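Local coordinates for twitching motility pilus retraction protein (Geobacter sulfurreducens PCA, PDB 5ZFQ), which powers type IV pilus retraction as an ATPase motor, probably using ATP hydrolysis to drive disassembly of the filament, at residues N174-E185 / P193-V204; K162-I173 / H248-T256. All blocks are in the same frame, centred on the assembly; numbering follows the deposited sequence.

Contact 1 (N174-E185 / P193-V204); sequences NTERHDHIVTIE and PHKSCVVNQREV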
loop_
_atom_site.group_PDB
_atom_site.type_symbol
_atom_site.label_atom_id
_atom_site.label_comp_id
_atom_site.label_asym_id
_atom_site.label_seq_id
_atom_site.Cartn_x
_atom_site.Cartn_y
_atom_site.Cartn_z
ATOM N N ASN A 174 20.381 39.214 3.295
ATOM C CA ASN A 174 19.541 40.213 2.664
ATOM C C ASN A 174 20.135 41.623 2.725
ATOM O O ASN A 174 19.876 42.467 1.842
ATOM C CB ASN A 174 18.170 40.182 3.349
ATOM C CG ASN A 174 17.147 41.108 2.710
ATOM O OD1 ASN A 174 17.268 41.508 1.558
ATOM N ND2 ASN A 174 16.128 41.456 3.482
ATOM N N THR A 175 20.910 41.877 3.782
ATOM C CA THR A 175 21.559 43.165 3.993
ATOM C C THR A 175 22.827 43.297 3.138
ATOM O O THR A 175 23.124 44.369 2.595
ATOM C CB THR A 175 21.936 43.385 5.495
ATOM O OG1 THR A 175 20.753 43.383 6.312
ATOM C CG2 THR A 175 22.659 44.716 5.690
ATOM N N GLU A 176 23.565 42.197 3.009
ATOM C CA GLU A 176 24.896 42.253 2.415
ATOM C C GLU A 176 24.962 41.836 0.946
ATOM O O GLU A 176 25.789 42.359 0.210
ATOM C CB GLU A 176 25.862 41.390 3.229
ATOM C CG GLU A 176 26.115 41.888 4.636
ATOM C CD GLU A 176 27.043 40.970 5.431
ATOM O OE1 GLU A 176 27.586 39.984 4.861
ATOM O OE2 GLU A 176 27.223 41.237 6.638
ATOM N N ARG A 177 24.112 40.909 0.507
ATOM C CA ARG A 177 24.232 40.382 -0.859
ATOM C C ARG A 177 23.245 40.979 -1.863
ATOM O O ARG A 177 22.318 41.677 -1.492
ATOM C CB ARG A 177 24.069 38.858 -0.849
ATOM C CG ARG A 177 25.080 38.159 0.021
ATOM C CD ARG A 177 24.955 36.648 0.018
ATOM N NE ARG A 177 25.548 36.107 1.237
ATOM C CZ ARG A 177 25.876 34.833 1.425
ATOM N NH1 ARG A 177 25.677 33.934 0.472
ATOM N NH2 ARG A 177 26.416 34.454 2.573
ATOM N N HIS A 178 23.447 40.695 -3.142
ATOM C CA HIS A 178 22.446 41.027 -4.149
ATOM C C HIS A 178 21.893 39.745 -4.781
ATOM O O HIS A 178 22.086 39.478 -5.980
ATOM C CB HIS A 178 23.030 41.948 -5.213
ATOM C CG HIS A 178 23.646 43.186 -4.648
ATOM N ND1 HIS A 178 24.960 43.240 -4.233
ATOM C CD2 HIS A 178 23.114 44.406 -4.389
ATOM C CE1 HIS A 178 25.217 44.448 -3.761
ATOM N NE2 HIS A 178 24.114 45.172 -3.842
ATOM N N ASP A 179 21.198 38.964 -3.956
ATOM C CA ASP A 179 20.716 37.644 -4.347
ATOM C C ASP A 179 19.204 37.603 -4.371
ATOM O O ASP A 179 18.532 38.533 -3.930
ATOM C CB ASP A 179 21.229 36.552 -3.389
ATOM C CG ASP A 179 22.737 36.331 -3.484
ATOM O OD1 ASP A 179 23.366 36.741 -4.505
ATOM O OD2 ASP A 179 23.291 35.726 -2.526
ATOM N N HIS A 180 18.688 36.511 -4.918
ATOM C CA HIS A 180 17.274 36.185 -4.849
ATOM C C HIS A 180 17.151 35.155 -3.743
ATOM O O HIS A 180 17.734 34.079 -3.847
ATOM C CB HIS A 180 16.757 35.643 -6.188
ATOM C CG HIS A 180 15.338 35.178 -6.139
ATOM N ND1 HIS A 180 14.837 34.227 -7.000
ATOM C CD2 HIS A 180 14.311 35.533 -5.331
ATOM C CE1 HIS A 180 13.559 34.023 -6.730
ATOM N NE2 HIS A 180 13.213 34.805 -5.724
ATOM N N ILE A 181 16.438 35.516 -2.678
ATOM C CA ILE A 181 16.230 34.646 -1.512
ATOM C C ILE A 181 14.817 34.061 -1.509
ATOM O O ILE A 181 13.829 34.799 -1.377
ATOM C CB ILE A 181 16.447 35.401 -0.156
ATOM C CG1 ILE A 181 17.864 35.995 -0.062
ATOM C CG2 ILE A 181 16.163 34.475 1.024
ATOM C CD1 ILE A 181 18.132 36.757 1.216
ATOM N N VAL A 182 14.726 32.743 -1.661
ATOM C CA VAL A 182 13.435 32.039 -1.564
ATOM C C VAL A 182 13.397 31.169 -0.311
ATOM O O VAL A 182 14.268 30.314 -0.116
ATOM C CB VAL A 182 13.169 31.132 -2.787
ATOM C CG1 VAL A 182 11.847 30.381 -2.619
ATOM C CG2 VAL A 182 13.210 31.952 -4.078
ATOM N N THR A 183 12.396 31.374 0.532
ATOM C CA THR A 183 12.201 30.524 1.710
ATOM C C THR A 183 10.945 29.682 1.541
ATOM O O THR A 183 9.995 30.094 0.883
ATOM C CB THR A 183 12.063 31.361 3.011
ATOM O OG1 THR A 183 10.806 32.044 2.987
ATOM C CG2 THR A 183 13.186 32.401 3.127
ATOM N N ILE A 184 10.932 28.512 2.155
ATOM C CA ILE A 184 9.748 27.666 2.157
ATOM C C ILE A 184 9.539 27.268 3.616
ATOM O O ILE A 184 10.342 26.533 4.199
ATOM C CB ILE A 184 9.929 26.445 1.198
ATOM C CG1 ILE A 184 10.117 26.919 -0.249
ATOM C CG2 ILE A 184 8.756 25.488 1.267
ATOM C CD1 ILE A 184 10.846 25.883 -1.143
ATOM N N GLU A 185 8.488 27.802 4.222
ATOM C CA GLU A 185 8.358 27.795 5.681
ATOM C C GLU A 185 7.040 27.190 6.161
ATOM O O GLU A 185 6.026 27.234 5.461
ATOM C CB GLU A 185 8.503 29.223 6.230
ATOM C CG GLU A 185 9.864 29.873 5.942
ATOM C CD GLU A 185 10.038 31.270 6.551
ATOM O OE1 GLU A 185 9.958 31.408 7.804
ATOM O OE2 GLU A 185 10.280 32.227 5.771
ATOM N N PRO A 193 11.625 42.246 4.690
ATOM C CA PRO A 193 11.462 43.275 3.658
ATOM C C PRO A 193 12.584 43.126 2.644
ATOM O O PRO A 193 13.600 42.512 2.974
ATOM C CB PRO A 193 11.602 44.574 4.450
ATOM C CG PRO A 193 12.603 44.215 5.522
ATOM C CD PRO A 193 12.318 42.767 5.887
ATOM N N HIS A 194 12.445 43.650 1.438
ATOM C CA HIS A 194 13.614 43.634 0.565
ATOM C C HIS A 194 14.635 44.629 1.108
ATOM O O HIS A 194 14.292 45.760 1.472
ATOM C CB HIS A 194 13.267 43.987 -0.885
ATOM C CG HIS A 194 12.189 43.136 -1.470
ATOM N ND1 HIS A 194 12.311 41.769 -1.596
ATOM C CD2 HIS A 194 10.963 43.456 -1.952
ATOM C CE1 HIS A 194 11.201 41.284 -2.128
ATOM N NE2 HIS A 194 10.366 42.283 -2.355
ATOM N N LYS A 195 15.885 44.199 1.189
ATOM C CA LYS A 195 16.963 45.141 1.439
ATOM C C LYS A 195 17.810 45.186 0.171
ATOM O O LYS A 195 17.412 45.843 -0.792
ATOM C CB LYS A 195 17.745 44.753 2.689
ATOM C CG LYS A 195 16.867 44.903 3.934
ATOM C CD LYS A 195 17.592 44.725 5.241
ATOM C CE LYS A 195 16.623 44.843 6.393
ATOM N NZ LYS A 195 17.262 44.630 7.737
ATOM N N SER A 196 18.938 44.479 0.132
ATOM C CA SER A 196 19.694 44.364 -1.123
ATOM C C SER A 196 19.287 43.142 -1.963
ATOM O O SER A 196 19.505 43.117 -3.172
ATOM C CB SER A 196 21.190 44.312 -0.840
ATOM O OG SER A 196 21.652 45.542 -0.313
ATOM N N CYS A 197 18.718 42.130 -1.318
ATOM C CA CYS A 197 18.246 40.938 -2.009
ATOM C C CYS A 197 16.780 41.065 -2.420
ATOM O O CYS A 197 16.051 41.899 -1.881
ATOM C CB CYS A 197 18.418 39.694 -1.129
ATOM S SG CYS A 197 20.126 39.241 -0.728
ATOM N N VAL A 198 16.351 40.257 -3.385
ATOM C CA VAL A 198 14.920 40.094 -3.621
ATOM C C VAL A 198 14.457 38.902 -2.779
ATOM O O VAL A 198 15.012 37.798 -2.893
ATOM C CB VAL A 198 14.590 39.867 -5.122
ATOM C CG1 VAL A 198 13.128 39.464 -5.314
ATOM C CG2 VAL A 198 14.892 41.108 -5.932
ATOM N N VAL A 199 13.461 39.116 -1.924
ATOM C CA VAL A 199 13.020 38.051 -1.027
ATOM C C VAL A 199 11.590 37.557 -1.322
ATOM O O VAL A 199 10.631 38.332 -1.300
ATOM C CB VAL A 199 13.093 38.501 0.455
ATOM C CG1 VAL A 199 12.761 37.334 1.380
ATOM C CG2 VAL A 199 14.471 39.078 0.775
ATOM N N ASN A 200 11.466 36.256 -1.586
ATOM C CA ASN A 200 10.167 35.601 -1.759
ATOM C C ASN A 200 9.950 34.485 -0.722
ATOM O O ASN A 200 10.726 33.528 -0.663
ATOM C CB ASN A 200 10.046 35.022 -3.167
ATOM C CG ASN A 200 9.719 36.069 -4.193
ATOM O OD1 ASN A 200 8.670 36.708 -4.122
ATOM N ND2 ASN A 200 10.621 36.257 -5.163
ATOM N N GLN A 201 8.903 34.601 0.090
ATOM C CA GLN A 201 8.654 33.626 1.151
ATOM C C GLN A 201 7.339 32.899 0.922
ATOM O O GLN A 201 6.278 33.521 0.839
ATOM C CB GLN A 201 8.632 34.319 2.510
ATOM C CG GLN A 201 9.819 35.212 2.749
ATOM C CD GLN A 201 9.823 35.820 4.128
ATOM O OE1 GLN A 201 9.695 37.040 4.278
ATOM N NE2 GLN A 201 9.979 34.981 5.149
ATOM N N ARG A 202 7.393 31.581 0.827
ATOM C CA ARG A 202 6.184 30.810 0.597
ATOM C C ARG A 202 5.769 30.042 1.859
ATOM O O ARG A 202 6.533 29.224 2.394
ATOM C CB ARG A 202 6.409 29.860 -0.572
ATOM C CG ARG A 202 7.208 30.478 -1.701
ATOM C CD ARG A 202 7.059 29.648 -2.947
ATOM N NE ARG A 202 5.653 29.467 -3.302
ATOM C CZ ARG A 202 5.195 28.545 -4.141
ATOM N NH1 ARG A 202 6.024 27.679 -4.708
ATOM N NH2 ARG A 202 3.890 28.479 -4.401
ATOM N N GLU A 203 4.572 30.300 2.358
ATOM C CA GLU A 203 4.148 29.546 3.523
ATOM C C GLU A 203 3.403 28.262 3.116
ATOM O O GLU A 203 2.379 28.301 2.414
ATOM C CB GLU A 203 3.283 30.401 4.448
ATOM C CG GLU A 203 2.883 29.699 5.726
ATOM C CD GLU A 203 2.405 30.683 6.781
ATOM O OE1 GLU A 203 3.165 31.644 7.090
ATOM O OE2 GLU A 203 1.264 30.509 7.286
ATOM N N VAL A 204 3.954 27.125 3.549
ATOM C CA VAL A 204 3.310 25.836 3.372
ATOM C C VAL A 204 1.928 25.899 4.017
ATOM O O VAL A 204 1.781 26.408 5.123
ATOM C CB VAL A 204 4.153 24.688 4.000
ATOM C CG1 VAL A 204 3.413 23.335 3.888
ATOM C CG2 VAL A 204 5.535 24.635 3.372
#
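Asn174, near the end of helix 162-176, meets residues 193-197 and leads into a parallel β pairing, strand 180-185 with strand 198-203, at one border of the mixed sheet of a RecA-like ATPase core. Asn174 illustrates how one carboxamide can tie down a loop. Its CG lies anti to the backbone N (chi1 -175°), which sends the amide across to the loop. There Asn174 ND2 gives a bond to Pro193 O (2.8 Å), nearly in the amide plane. OD1 of Asn174 accepts twice, from Lys195 N at 3.0 Å and, in the carbonyl plane, from Cys197 N at 3.3 Å. Ser196 N is taken by the main-chain oxygen of Asn174, while Cys197 SG accepts from Asp179 N (3.4 Å).

Beyond this, the strands run 12° apart in a regular parallel ladder. Ile181, Thr183 and Glu185 each use N and O towards strand 198-203 and Val204, whereas His180, Val182 and Ile184 bond through their backbones to strand 225-230.

On the His180 side of the sheet, Asn200 ND2 donates to His180 NE2 (3.0 Å), its amide almost perpendicular to the ring (89°) and the donor tilted from the ring plane. Asp222 O holds the other ring nitrogen, and Asn200 OD1 bonds to Thr47 of a neighbouring subunit, so a contact within the chain passes directly into the assembly.

On the other face, Thr183, Gln201 and Glu185 form a polar cluster. Gln201 NE2 approaches Glu185 OE2 from the syn side at 2.8 Å, with amide and carboxylate nearly coplanar; the anti lone pair of that same oxygen takes Thr183 OG1, also at 2.8 Å.

Contact 2 (K162-I173 / H248-T256); sequences KSTTLAAIIDKI and HLCLATLHT
Leu251 reaches from strand 249-254 to the sheet-facing side of helix 162-173, and its CD1 methyl settles between two isoleucines, 3.7 Å from Ile170 CG1 and 3.9 Å from Ile169 CG2. Leu166 slides past it in the opposite direction, CD2 lying against Leu251 CB. At the C-terminal end of segment 162-173, Ile173 CD1 meets Leu249 CD2 at 3.9 Å, crossing at a slant. Leu249, Leu251 and Thr253 all point toward the helix, as alternate residues of a strand share one face of its sheet, and the helix answers with Ile173, Ile169, Leu166 and Lys162. The two elements run antiparallel, at 173°, with axes 10.4 Å apart, and the interface is apolar along most of its length.

It turns mixed at the N-terminal end of the helix. Leu166 CD1 lies 3.7 Å from Thr253 OG1, a hydroxyl whose hydrogen bond goes to Val154 O on the adjacent strand. Lys162, bent at chi3 (-62°), brings NZ to 3.5 Å from Thr253 CG2 and bonds to Gly156 O in the preceding loop. Replacing Lys162 with an alanine would probably leave Gly156 O without this donor and uncover the methyl of Thr253.

Farther out, Leu227 packs on both Ile170 and Leu251, and Ile152 supports Leu251 from the strand on its other side. The whole is the helix-on-sheet core of a P-loop NTPase: strand 150-155, a loop from Gly156 to Gly161, then a helix starting with Lys162 and Ser163, consistent with a Walker A motif.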
loop_
_atom_site.group_PDB
_atom_site.type_symbol
_atom_site.label_atom_id
_atom_site.label_comp_id
_atom_site.label_asym_id
_atom_site.label_seq_id
_atom_site.Cartn_x
_atom_site.Cartn_y
_atom_site.Cartn_z
ATOM N N LYS A 162 15.435 27.686 16.228
ATOM C CA LYS A 162 15.935 27.537 14.867
ATOM C C LYS A 162 15.491 28.722 14.015
ATOM O O LYS A 162 16.287 29.317 13.283
ATOM C CB LYS A 162 15.463 26.218 14.250
ATOM C CG LYS A 162 16.126 25.004 14.885
ATOM C CD LYS A 162 15.652 23.705 14.275
ATOM C CE LYS A 162 14.164 23.511 14.475
ATOM N NZ LYS A 162 13.767 22.147 14.030
ATOM N N SER A 163 14.217 29.070 14.142
ATOM C CA SER A 163 13.636 30.188 13.409
ATOM C C SER A 163 14.350 31.539 13.636
ATOM O O SER A 163 14.582 32.268 12.678
ATOM C CB SER A 163 12.154 30.301 13.770
ATOM O OG SER A 163 11.995 30.519 15.169
ATOM N N THR A 164 14.709 31.869 14.881
ATOM C CA THR A 164 15.394 33.144 15.136
ATOM C C THR A 164 16.840 33.106 14.658
ATOM O O THR A 164 17.407 34.143 14.315
ATOM C CB THR A 164 15.396 33.576 16.650
ATOM O OG1 THR A 164 15.980 32.556 17.469
ATOM C CG2 THR A 164 14.007 33.850 17.133
ATOM N N THR A 165 17.441 31.921 14.658
ATOM C CA THR A 165 18.805 31.775 14.165
ATOM C C THR A 165 18.814 31.919 12.649
ATOM O O THR A 165 19.617 32.675 12.090
ATOM C CB THR A 165 19.418 30.431 14.584
ATOM O OG1 THR A 165 19.745 30.479 15.978
ATOM C CG2 THR A 165 20.676 30.149 13.798
ATOM N N LEU A 166 17.892 31.222 11.994
ATOM C CA LEU A 166 17.705 31.339 10.552
ATOM C C LEU A 166 17.289 32.742 10.114
ATOM O O LEU A 166 17.804 33.268 9.124
ATOM C CB LEU A 166 16.667 30.319 10.097
ATOM C CG LEU A 166 17.331 28.950 10.147
ATOM C CD1 LEU A 166 16.302 27.836 10.158
ATOM C CD2 LEU A 166 18.280 28.847 8.960
ATOM N N ALA A 167 16.370 33.346 10.855
ATOM C CA ALA A 167 15.966 34.716 10.604
ATOM C C ALA A 167 17.164 35.658 10.587
ATOM O O ALA A 167 17.294 36.494 9.692
ATOM C CB ALA A 167 14.960 35.162 11.649
ATOM N N ALA A 168 18.042 35.522 11.572
ATOM C CA ALA A 168 19.175 36.433 11.701
ATOM C C ALA A 168 20.161 36.242 10.552
ATOM O O ALA A 168 20.738 37.202 10.029
ATOM C CB ALA A 168 19.863 36.225 13.033
ATOM N N ILE A 169 20.354 34.985 10.172
ATOM C CA ILE A 169 21.219 34.641 9.053
ATOM C C ILE A 169 20.691 35.244 7.751
ATOM O O ILE A 169 21.444 35.871 6.990
ATOM C CB ILE A 169 21.355 33.108 8.902
ATOM C CG1 ILE A 169 22.279 32.557 9.995
ATOM C CG2 ILE A 169 21.892 32.761 7.528
ATOM C CD1 ILE A 169 22.234 31.051 10.150
ATOM N N ILE A 170 19.396 35.069 7.507
ATOM C CA ILE A 170 18.804 35.561 6.277
ATOM C C ILE A 170 18.813 37.082 6.242
ATOM O O ILE A 170 19.099 37.679 5.188
ATOM C CB ILE A 170 17.374 35.016 6.095
ATOM C CG1 ILE A 170 17.449 33.530 5.711
ATOM C CG2 ILE A 170 16.635 35.781 5.015
ATOM C CD1 ILE A 170 16.233 32.736 6.062
ATOM N N ASP A 171 18.535 37.704 7.387
ATOM C CA ASP A 171 18.574 39.153 7.494
ATOM C C ASP A 171 19.944 39.688 7.098
ATOM O O ASP A 171 20.051 40.682 6.373
ATOM C CB ASP A 171 18.241 39.602 8.914
ATOM C CG ASP A 171 18.186 41.114 9.051
ATOM O OD1 ASP A 171 17.582 41.802 8.192
ATOM O OD2 ASP A 171 18.763 41.626 10.029
ATOM N N LYS A 172 20.992 39.024 7.584
ATOM C CA LYS A 172 22.353 39.433 7.291
ATOM C C LYS A 172 22.645 39.284 5.795
ATOM O O LYS A 172 23.303 40.146 5.193
ATOM C CB LYS A 172 23.347 38.620 8.111
ATOM C CG LYS A 172 24.798 38.976 7.804
ATOM C CD LYS A 172 25.786 38.032 8.494
ATOM C CE LYS A 172 27.235 38.449 8.239
ATOM N NZ LYS A 172 27.595 39.802 8.806
ATOM N N ILE A 173 22.149 38.196 5.204
ATOM C CA ILE A 173 22.342 37.926 3.798
ATOM C C ILE A 173 21.643 38.976 2.956
ATOM O O ILE A 173 22.224 39.537 2.026
ATOM C CB ILE A 173 21.812 36.539 3.433
ATOM C CG1 ILE A 173 22.692 35.462 4.060
ATOM C CG2 ILE A 173 21.729 36.354 1.914
ATOM C CD1 ILE A 173 22.133 34.067 3.912
ATOM N N HIS A 248 24.257 27.131 -5.148
ATOM C CA HIS A 248 23.331 27.847 -4.294
ATOM C C HIS A 248 23.786 27.755 -2.861
ATOM O O HIS A 248 24.649 26.933 -2.516
ATOM C CB HIS A 248 21.927 27.294 -4.439
ATOM C CG HIS A 248 21.452 27.266 -5.856
ATOM N ND1 HIS A 248 21.773 26.248 -6.728
ATOM C CD2 HIS A 248 20.717 28.151 -6.567
ATOM C CE1 HIS A 248 21.241 26.498 -7.911
ATOM N NE2 HIS A 248 20.596 27.647 -7.842
ATOM N N LEU A 249 23.243 28.632 -2.030
ATOM C CA LEU A 249 23.372 28.451 -0.606
ATOM C C LEU A 249 22.042 27.894 -0.090
ATOM O O LEU A 249 20.977 28.535 -0.231
ATOM C CB LEU A 249 23.747 29.757 0.091
ATOM C CG LEU A 249 23.901 29.652 1.620
ATOM C CD1 LEU A 249 25.123 28.827 2.030
ATOM C CD2 LEU A 249 23.953 31.029 2.281
ATOM N N CYS A 250 22.092 26.696 0.482
ATOM C CA CYS A 250 20.890 26.076 1.007
ATOM C C CYS A 250 20.870 26.092 2.538
ATOM O O CYS A 250 21.751 25.517 3.191
ATOM C CB CYS A 250 20.762 24.642 0.490
ATOM S SG CYS A 250 19.219 23.838 1.011
ATOM N N LEU A 251 19.872 26.768 3.102
ATOM C CA LEU A 251 19.638 26.733 4.546
ATOM C C LEU A 251 18.573 25.699 4.818
ATOM O O LEU A 251 17.544 25.681 4.138
ATOM C CB LEU A 251 19.195 28.100 5.086
ATOM C CG LEU A 251 20.198 29.214 4.808
ATOM C CD1 LEU A 251 19.652 30.578 5.182
ATOM C CD2 LEU A 251 21.554 28.929 5.498
ATOM N N ALA A 252 18.806 24.838 5.800
ATOM C CA ALA A 252 17.842 23.793 6.088
ATOM C C ALA A 252 17.899 23.326 7.541
ATOM O O ALA A 252 18.847 23.624 8.266
ATOM C CB ALA A 252 18.046 22.599 5.137
ATOM N N THR A 253 16.849 22.630 7.914
ATOM C CA THR A 253 16.554 22.191 9.248
ATOM C C THR A 253 16.350 20.684 9.412
ATOM O O THR A 253 15.899 20.009 8.549
ATOM C CB THR A 253 15.287 22.991 9.671
ATOM O OG1 THR A 253 15.671 24.206 10.270
ATOM C CG2 THR A 253 14.378 22.290 10.603
ATOM N N LEU A 254 16.693 20.191 10.576
ATOM C CA LEU A 254 16.493 18.817 10.978
ATOM C C LEU A 254 16.230 18.784 12.463
ATOM O O LEU A 254 16.737 19.601 13.186
ATOM C CB LEU A 254 17.749 18.004 10.737
ATOM C CG LEU A 254 17.786 17.088 9.550
ATOM C CD1 LEU A 254 18.832 16.032 9.745
ATOM C CD2 LEU A 254 16.436 16.443 9.432
ATOM N N HIS A 255 15.488 17.813 12.944
ATOM C CA HIS A 255 15.278 17.729 14.370
ATOM C C HIS A 255 16.258 16.755 14.974
ATOM O O HIS A 255 15.903 15.739 15.464
ATOM C CB HIS A 255 13.863 17.347 14.721
ATOM C CG HIS A 255 13.663 17.146 16.187
ATOM N ND1 HIS A 255 12.458 16.773 16.739
ATOM C CD2 HIS A 255 14.525 17.264 17.220
ATOM C CE1 HIS A 255 12.589 16.667 18.046
ATOM N NE2 HIS A 255 13.833 16.963 18.361
ATOM N N THR A 256 17.519 17.091 14.901
ATOM C CA THR A 256 18.575 16.275 15.424
ATOM C C THR A 256 19.299 17.062 16.477
ATOM O O THR A 256 19.336 18.263 16.473
ATOM C CB THR A 256 19.499 15.690 14.365
ATOM O OG1 THR A 256 19.771 16.647 13.363
ATOM C CG2 THR A 256 18.874 14.510 13.730
#

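Followed from the N terminus, the chain reaches these contacts at helix 162-176, whose opening turns enter contact 2 and whose final turn enters contact 1. After a three-residue link the chain enters strand 180-185, and after a short connection strand 198-203 closes contact 1, a local loop. Contact 2 closes only when strand 249-254 packs against the helix, so the first loop is nested inside the second. Within one sheet, contact 1 joins the border strand 198-203 to its neighbour 180-185, contact 2 fastens the helix over its interior, and strand 225-230 separates the two. They also meet directly: Lys195 forms a salt bridge with Asp171, and Ile181 packs on Ile173.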